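Local coordinates for protein precorrin-8x Methyl Mutase (Thermus thermophilus, PDB 1V9C) that probably catalyses the methyl-group rearrangement of precorrin-8X to hydrogenobyrinate in the biosynthesis of cobalamin, at residues A154-M159 / A176-I181. Sequence-based numbering, arbitrary orientation.
Sequences ALVLGM and APVPWI
Val156 and Leu157 run parallel to Trp180 and Ile181 as neighbouring strands, tied by three backbone hydrogen bonds: Val156 N to Pro179 O (3.1 Å), Ile181 N to Val156 O (3.1 Å) and Gly158 N to Ile181 O (2.8 Å). Val156 gives its N-H to Pro179, just ahead of strand 180-183, and takes one from Ile181, two residues on. Val156 O also receives a CA-H...O contact from Trp180 CA, at 3.1 Å.

Ile181 is the main apolar partner, lodged among three side chains of 154-159. Its CD1 lies 3.6 Å from Leu157 CD2, the two side chains running side by side and pointing the same way. The same Leu157 methyl also touches CB and CG1 of Ile181. With CG2 anti to its backbone N, Ile181 turns this branch to the terminal CE of the extended Met159 chain, 3.7 Å away. Leu155 reaches across with CD1, which settles 3.5 Å from Trp180 CA and more loosely against Ile181 CG1. On the face of Val156 and Trp180, the side chains of Val156 and Val178 cross at about a right angle, CG2 of Val156 touching CG1 of Val178 at 4.1 Å, while the indole leads away to pack on Leu173 and Met174 of helix 166-174.

Helices 190-205 and 55-65 cover the face of Leu157 and Ile181, and helix 166-174, through Leu173, covers that of Val156 and Trp180. Strand 155-158, helix 166-174 and strand 180-183 form a beta-alpha-beta crossover, whose parallel strands lie side by side in the doubly wound alpha/beta sheet of this CobH/CbiC-family protein.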
# COMPACT_ATOMS: atom_id res chain seq x y z
N ALA B 154 -14.62 -8.76 15.82
CA ALA B 154 -13.84 -8.44 17.01
C ALA B 154 -13.33 -7.01 16.92
O ALA B 154 -13.34 -6.29 17.92
CB ALA B 154 -12.67 -9.41 17.17
N LEU B 155 -12.90 -6.59 15.73
CA LEU B 155 -12.38 -5.23 15.53
C LEU B 155 -12.44 -4.81 14.07
O LEU B 155 -12.26 -5.62 13.17
CB LEU B 155 -10.93 -5.14 16.02
CG LEU B 155 -10.13 -3.88 15.61
CD1 LEU B 155 -10.70 -2.61 16.28
CD2 LEU B 155 -8.68 -4.08 16.02
N VAL B 156 -12.67 -3.52 13.84
CA VAL B 156 -12.75 -3.01 12.47
C VAL B 156 -11.82 -1.83 12.24
O VAL B 156 -11.90 -0.80 12.91
CB VAL B 156 -14.20 -2.56 12.12
CG1 VAL B 156 -14.24 -1.98 10.71
CG2 VAL B 156 -15.14 -3.73 12.24
N LEU B 157 -10.92 -1.98 11.27
CA LEU B 157 -9.98 -0.93 10.91
C LEU B 157 -10.58 -0.18 9.71
O LEU B 157 -10.56 -0.67 8.58
CB LEU B 157 -8.62 -1.54 10.55
CG LEU B 157 -7.94 -2.41 11.62
CD1 LEU B 157 -6.63 -2.95 11.07
CD2 LEU B 157 -7.69 -1.59 12.87
N GLY B 158 -11.15 0.99 9.97
CA GLY B 158 -11.76 1.75 8.90
C GLY B 158 -10.82 2.79 8.36
O GLY B 158 -10.81 3.94 8.82
N MET B 159 -10.02 2.39 7.37
CA MET B 159 -9.05 3.29 6.76
C MET B 159 -9.13 3.38 5.24
O MET B 159 -8.11 3.27 4.55
CB MET B 159 -7.65 2.87 7.20
CG MET B 159 -7.52 2.73 8.71
SD MET B 159 -5.93 1.97 9.25
CE MET B 159 -6.20 1.86 10.96
N ALA B 176 -20.77 3.27 15.56
CA ALA B 176 -21.25 1.90 15.60
C ALA B 176 -20.85 1.16 16.88
O ALA B 176 -19.94 1.60 17.59
CB ALA B 176 -20.74 1.15 14.38
N PRO B 177 -21.54 0.04 17.19
CA PRO B 177 -21.35 -0.83 18.36
C PRO B 177 -20.27 -1.91 18.22
O PRO B 177 -20.52 -3.08 18.51
CB PRO B 177 -22.72 -1.45 18.53
CG PRO B 177 -23.09 -1.72 17.13
CD PRO B 177 -22.74 -0.39 16.45
N VAL B 178 -19.08 -1.52 17.78
CA VAL B 178 -17.98 -2.47 17.61
C VAL B 178 -16.69 -1.68 17.79
O VAL B 178 -16.62 -0.50 17.45
CB VAL B 178 -18.01 -3.11 16.20
CG1 VAL B 178 -17.60 -2.10 15.14
CG2 VAL B 178 -17.09 -4.31 16.15
N PRO B 179 -15.65 -2.30 18.36
CA PRO B 179 -14.44 -1.50 18.51
C PRO B 179 -13.83 -1.17 17.14
O PRO B 179 -14.01 -1.91 16.18
CB PRO B 179 -13.55 -2.38 19.38
CG PRO B 179 -13.97 -3.75 19.01
CD PRO B 179 -15.46 -3.67 18.87
N TRP B 180 -13.15 -0.04 17.05
CA TRP B 180 -12.57 0.31 15.77
C TRP B 180 -11.38 1.26 15.88
O TRP B 180 -11.11 1.80 16.95
CB TRP B 180 -13.64 0.97 14.90
CG TRP B 180 -14.41 2.02 15.65
CD1 TRP B 180 -15.64 1.89 16.22
CD2 TRP B 180 -13.97 3.36 15.95
NE1 TRP B 180 -16.00 3.05 16.85
CE2 TRP B 180 -15.00 3.97 16.70
CE3 TRP B 180 -12.82 4.09 15.65
CZ2 TRP B 180 -14.91 5.29 17.17
CZ3 TRP B 180 -12.72 5.40 16.12
CH2 TRP B 180 -13.76 5.98 16.87
N ILE B 181 -10.70 1.42 14.75
CA ILE B 181 -9.56 2.31 14.62
C ILE B 181 -9.78 2.93 13.25
O ILE B 181 -9.98 2.22 12.25
CB ILE B 181 -8.22 1.60 14.61
CG1 ILE B 181 -8.07 0.74 15.87
CG2 ILE B 181 -7.10 2.64 14.50
CD1 ILE B 181 -6.74 0.06 15.96